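Side-chain contacts in glutathione transferase gst1-6 (Anopheles dirus, PDB 1V2A), which probably conjugates glutathione to electrophilic halogenated compounds, releasing a halide ion, and works as a homodimer in the detoxification of xenobiotics: residues I111-M115 against K116-P120; P173-H176 against I177-W180. All coordinates share one frame; numbering follows the deposited sequence.

Interaction 1 of 2, residues I111-M115 against K116-P120; sequences IHLVM and KKEQP
L113 and V114 turn carbonyls near the end of helix 86-115 toward the chain that follows: E118 N reaches L113 O at 3.0 Å, and K117 N makes a longer, weak bond to V114 O, while K117 itself adopts a positive phi of 55°. The K117 side chain takes up a further carbonyl. A bend at chi2 (75°) curls the lysine back over the helix end, and its NZ donates to M115 O at 3.0 Å, in the carbonyl plane. L113 spreads its two methyls over the returning loop: CD1 makes an apolar contact with P120, 3.9 Å from its CA, and CD2 meets E118 OE1 at 3.4 Å, the L113 and E118 side chains crossing at about a right angle. That same OE1 pairs with K116 NZ at 3.4 Å, a salt bridge on the protein surface. L113 also touches Q124, and P120 touches M125, both on helix 122-141. The paired 6→1 and 5→2 bonds around K117, a left-handed C-prime residue, define the Schellman motif, which here ends a long helix of the GST C-terminal domain.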
loop_
_atom_site.group_PDB
_atom_site.type_symbol
_atom_site.label_atom_id
_atom_site.label_comp_id
_atom_site.label_asym_id
_atom_site.label_seq_id
_atom_site.Cartn_x
_atom_site.Cartn_y
_atom_site.Cartn_z
ATOM N N ILE B 111 14.664 6.974 -8.674
ATOM C CA ILE B 111 14.821 6.590 -10.072
ATOM C C ILE B 111 14.134 7.578 -11.011
ATOM O O ILE B 111 14.695 7.941 -12.053
ATOM C CB ILE B 111 14.268 5.168 -10.348
ATOM C CG1 ILE B 111 15.055 4.133 -9.538
ATOM C CG2 ILE B 111 14.356 4.863 -11.840
ATOM C CD1 ILE B 111 14.597 2.704 -9.728
ATOM N N HIS B 112 12.925 8.006 -10.653
ATOM C CA HIS B 112 12.171 8.950 -11.482
ATOM C C HIS B 112 12.922 10.256 -11.703
ATOM O O HIS B 112 12.813 10.878 -12.761
ATOM C CB HIS B 112 10.813 9.267 -10.852
ATOM C CG HIS B 112 9.798 8.182 -11.011
ATOM N ND1 HIS B 112 9.831 7.281 -12.053
ATOM C CD2 HIS B 112 8.683 7.894 -10.298
ATOM C CE1 HIS B 112 8.777 6.486 -11.977
ATOM N NE2 HIS B 112 8.065 6.838 -10.921
ATOM N N LEU B 113 13.660 10.685 -10.688
ATOM C CA LEU B 113 14.434 11.911 -10.781
ATOM C C LEU B 113 15.622 11.671 -11.699
ATOM O O LEU B 113 15.835 12.415 -12.656
ATOM C CB LEU B 113 14.919 12.339 -9.396
ATOM C CG LEU B 113 13.801 12.693 -8.414
ATOM C CD1 LEU B 113 14.376 12.992 -7.037
ATOM C CD2 LEU B 113 13.038 13.885 -8.947
ATOM N N VAL B 114 16.382 10.614 -11.423
ATOM C CA VAL B 114 17.541 10.305 -12.246
ATOM C C VAL B 114 17.098 10.185 -13.698
ATOM O O VAL B 114 17.867 10.467 -14.617
ATOM C CB VAL B 114 18.229 8.996 -11.793
ATOM C CG1 VAL B 114 19.489 8.750 -12.626
ATOM C CG2 VAL B 114 18.582 9.080 -10.328
ATOM N N MET B 115 15.854 9.774 -13.909
ATOM C CA MET B 115 15.326 9.654 -15.260
ATOM C C MET B 115 15.123 11.037 -15.880
ATOM O O MET B 115 15.287 11.203 -17.081
ATOM C CB MET B 115 13.994 8.901 -15.257
ATOM C CG MET B 115 14.099 7.407 -14.994
ATOM S SD MET B 115 12.460 6.634 -14.908
ATOM C CE MET B 115 12.256 6.053 -16.560
ATOM N N LYS B 116 14.760 12.024 -15.065
ATOM C CA LYS B 116 14.549 13.390 -15.558
ATOM C C LYS B 116 15.829 14.205 -15.408
ATOM O O LYS B 116 15.804 15.430 -15.450
ATOM C CB LYS B 116 13.437 14.105 -14.777
ATOM C CG LYS B 116 12.036 13.542 -14.952
ATOM C CD LYS B 116 10.986 14.479 -14.340
ATOM C CE LYS B 116 11.215 14.693 -12.837
ATOM N NZ LYS B 116 10.243 15.658 -12.225
ATOM N N LYS B 117 16.948 13.516 -15.229
ATOM C CA LYS B 117 18.233 14.173 -15.064
ATOM C C LYS B 117 18.170 15.180 -13.922
ATOM O O LYS B 117 18.558 16.334 -14.085
ATOM C CB LYS B 117 18.652 14.889 -16.354
ATOM C CG LYS B 117 18.604 14.022 -17.618
ATOM C CD LYS B 117 17.164 13.803 -18.083
ATOM C CE LYS B 117 17.072 12.842 -19.254
ATOM N NZ LYS B 117 15.654 12.634 -19.665
ATOM N N GLU B 118 17.661 14.744 -12.774
ATOM C CA GLU B 118 17.579 15.601 -11.597
ATOM C C GLU B 118 18.251 14.837 -10.460
ATOM O O GLU B 118 18.569 13.659 -10.606
ATOM C CB GLU B 118 16.119 15.920 -11.240
ATOM C CG GLU B 118 15.311 16.522 -12.390
ATOM C CD GLU B 118 13.968 17.113 -11.952
ATOM O OE1 GLU B 118 13.312 16.540 -11.054
ATOM O OE2 GLU B 118 13.561 18.148 -12.522
ATOM N N GLN B 119 18.470 15.499 -9.331
ATOM C CA GLN B 119 19.125 14.846 -8.208
ATOM C C GLN B 119 18.321 14.779 -6.923
ATOM O O GLN B 119 17.629 15.719 -6.554
ATOM C CB GLN B 119 20.456 15.526 -7.916
ATOM C CG GLN B 119 21.561 15.133 -8.857
ATOM C CD GLN B 119 22.820 15.916 -8.601
ATOM O OE1 GLN B 119 23.154 16.225 -7.456
ATOM N NE2 GLN B 119 23.541 16.231 -9.664
ATOM N N PRO B 120 18.416 13.648 -6.215
ATOM C CA PRO B 120 17.686 13.483 -4.958
ATOM C C PRO B 120 18.303 14.402 -3.910
ATOM O O PRO B 120 19.513 14.625 -3.907
ATOM C CB PRO B 120 17.906 12.007 -4.616
ATOM C CG PRO B 120 18.227 11.368 -5.960
ATOM C CD PRO B 120 19.106 12.403 -6.591
#

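Interaction 2 of 2, residues P173-H176 against I177-W180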
loop_
_atom_site.group_PDB
_atom_site.type_symbol
_atom_site.label_atom_id
_atom_site.label_comp_id
_atom_site.label_asym_id
_atom_site.label_seq_id
_atom_site.Cartn_x
_atom_site.Cartn_y
_atom_site.Cartn_z
ATOM N N PRO B 173 26.686 -1.923 2.999
ATOM C CA PRO B 173 26.349 -1.647 4.395
ATOM C C PRO B 173 25.160 -2.442 4.925
ATOM O O PRO B 173 24.867 -2.403 6.116
ATOM C CB PRO B 173 26.104 -0.144 4.396
ATOM C CG PRO B 173 25.561 0.100 3.023
ATOM C CD PRO B 173 26.457 -0.737 2.157
ATOM N N PHE B 174 24.480 -3.173 4.048
ATOM C CA PHE B 174 23.332 -3.965 4.474
ATOM C C PHE B 174 23.581 -5.468 4.348
ATOM O O PHE B 174 23.181 -6.099 3.374
ATOM C CB PHE B 174 22.093 -3.544 3.681
ATOM C CG PHE B 174 21.813 -2.066 3.745
ATOM C CD1 PHE B 174 22.352 -1.198 2.800
ATOM C CD2 PHE B 174 21.053 -1.534 4.784
ATOM C CE1 PHE B 174 22.143 0.177 2.887
ATOM C CE2 PHE B 174 20.839 -0.168 4.882
ATOM C CZ PHE B 174 21.385 0.691 3.931
ATOM N N PRO B 175 24.260 -6.055 5.351
ATOM C CA PRO B 175 24.618 -7.472 5.448
ATOM C C PRO B 175 23.453 -8.454 5.395
ATOM O O PRO B 175 23.438 -9.372 4.570
ATOM C CB PRO B 175 25.352 -7.544 6.782
ATOM C CG PRO B 175 26.014 -6.221 6.858
ATOM C CD PRO B 175 24.910 -5.295 6.432
ATOM N N HIS B 176 22.485 -8.267 6.284
ATOM C CA HIS B 176 21.340 -9.163 6.345
ATOM C C HIS B 176 20.473 -9.112 5.100
ATOM O O HIS B 176 19.874 -10.119 4.721
ATOM C CB HIS B 176 20.519 -8.881 7.598
ATOM C CG HIS B 176 21.310 -8.995 8.862
ATOM N ND1 HIS B 176 22.070 -7.960 9.362
ATOM C CD2 HIS B 176 21.491 -10.037 9.710
ATOM C CE1 HIS B 176 22.683 -8.357 10.462
ATOM N NE2 HIS B 176 22.347 -9.614 10.695
ATOM N N ILE B 177 20.400 -7.950 4.456
ATOM C CA ILE B 177 19.621 -7.855 3.228
ATOM C C ILE B 177 20.311 -8.736 2.181
ATOM O O ILE B 177 19.665 -9.540 1.510
ATOM C CB ILE B 177 19.546 -6.402 2.705
ATOM C CG1 ILE B 177 18.763 -5.539 3.695
ATOM C CG2 ILE B 177 18.876 -6.372 1.325
ATOM C CD1 ILE B 177 18.610 -4.096 3.264
ATOM N N ARG B 178 21.631 -8.604 2.065
ATOM C CA ARG B 178 22.370 -9.403 1.097
ATOM C C ARG B 178 22.138 -10.881 1.366
ATOM O O ARG B 178 21.801 -11.645 0.454
ATOM C CB ARG B 178 23.872 -9.089 1.149
ATOM C CG ARG B 178 24.237 -7.670 0.697
ATOM C CD ARG B 178 25.723 -7.543 0.344
ATOM N NE ARG B 178 26.602 -7.761 1.493
ATOM C CZ ARG B 178 26.806 -6.868 2.454
ATOM N NH1 ARG B 178 26.199 -5.693 2.401
ATOM N NH2 ARG B 178 27.593 -7.157 3.483
ATOM N N ALA B 179 22.303 -11.288 2.618
ATOM C CA ALA B 179 22.092 -12.687 2.968
ATOM C C ALA B 179 20.676 -13.094 2.565
ATOM O O ALA B 179 20.482 -14.054 1.823
ATOM C CB ALA B 179 22.293 -12.888 4.465
ATOM N N TRP B 180 19.702 -12.337 3.064
ATOM C CA TRP B 180 18.286 -12.554 2.794
ATOM C C TRP B 180 18.007 -12.696 1.300
ATOM O O TRP B 180 17.164 -13.500 0.900
ATOM C CB TRP B 180 17.472 -11.386 3.369
ATOM C CG TRP B 180 16.050 -11.329 2.903
ATOM C CD1 TRP B 180 15.034 -12.161 3.263
ATOM C CD2 TRP B 180 15.493 -10.390 1.977
ATOM N NE1 TRP B 180 13.876 -11.800 2.620
ATOM C CE2 TRP B 180 14.129 -10.715 1.823
ATOM C CE3 TRP B 180 16.014 -9.303 1.262
ATOM C CZ2 TRP B 180 13.274 -9.991 0.982
ATOM C CZ3 TRP B 180 15.164 -8.583 0.425
ATOM C CH2 TRP B 180 13.809 -8.932 0.294
#
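R178 folds back along the first turn of helix 175-185 to meet F174 and P175. Its CB starts 3.5 Å from P175 O. Next, CG passes 3.3 Å from F174 O, and the backbone N-H of R178 is hydrogen-bonded to that same F174 oxygen. A bend at chi3 (-64°) then swings the guanidinium back toward the start of the helix. There CZ lies over P175, whose CA sits on one face of the flat group, offset toward its rim. At the tip the two terminal nitrogens divide: NH2 packs on the proline ring, 3.8 Å from P175 CG, while NH1 finds its hydrogen bond just ahead of the helix, at the carbonyl of E172, with a weaker one to L171. NH1 also lies 3.2 Å from F174 O, but at an angle too poor for a bond. The arginine therefore ties the helix to the loop before it.

F174 holds the N-cap position, and P175, which has no N-H to give, opens the first turn, a place where proline fits readily. The ladder that R178 N began at F174 O continues with A179 N to P175 O, nearly straight at 169°. The helix belongs to the all-helical C-terminal domain of the GST fold.

On the inward side, F174 and I177 run side by side and point the same way. The isoleucine is extended beyond CG1 (chi2 -179°), which brings its CD1 to 3.6 Å from F174 CB and close to the start of the ring. The phenyl continues onto L132 and D133 of helix 122-141, and I177 reaches V161 of helix 152-162. E136 grips the first turn with both carboxylate oxygens, one taking H176 ND1 and the other I177 N. W180 N bonds to H176 O at 2.8 Å, which also brings its CB close to that oxygen; the indole leads away to L157 and V161, with NE1 hydrogen-bonded to D154.

How the interactions relate
Interactions 1 and 2 show how one helix ends and another begins within one C-terminal domain, their centres about 26 Å apart and their nearest atoms about 15 Å. Interaction 1 finishes helix 86-115 at the surface, where none of its touching residues is buried and lysines and a glutamate do much of the work. Interaction 2 starts helix 175-185 and is partly buried: aromatic and aliphatic side chains face the interior, while arginine and proline stay toward the outside. At the finishing end carbonyls are taken up by a lysine and returning N-H groups; at the starting end a carboxylate takes a backbone N-H. Helix 122-141 borders both contacts.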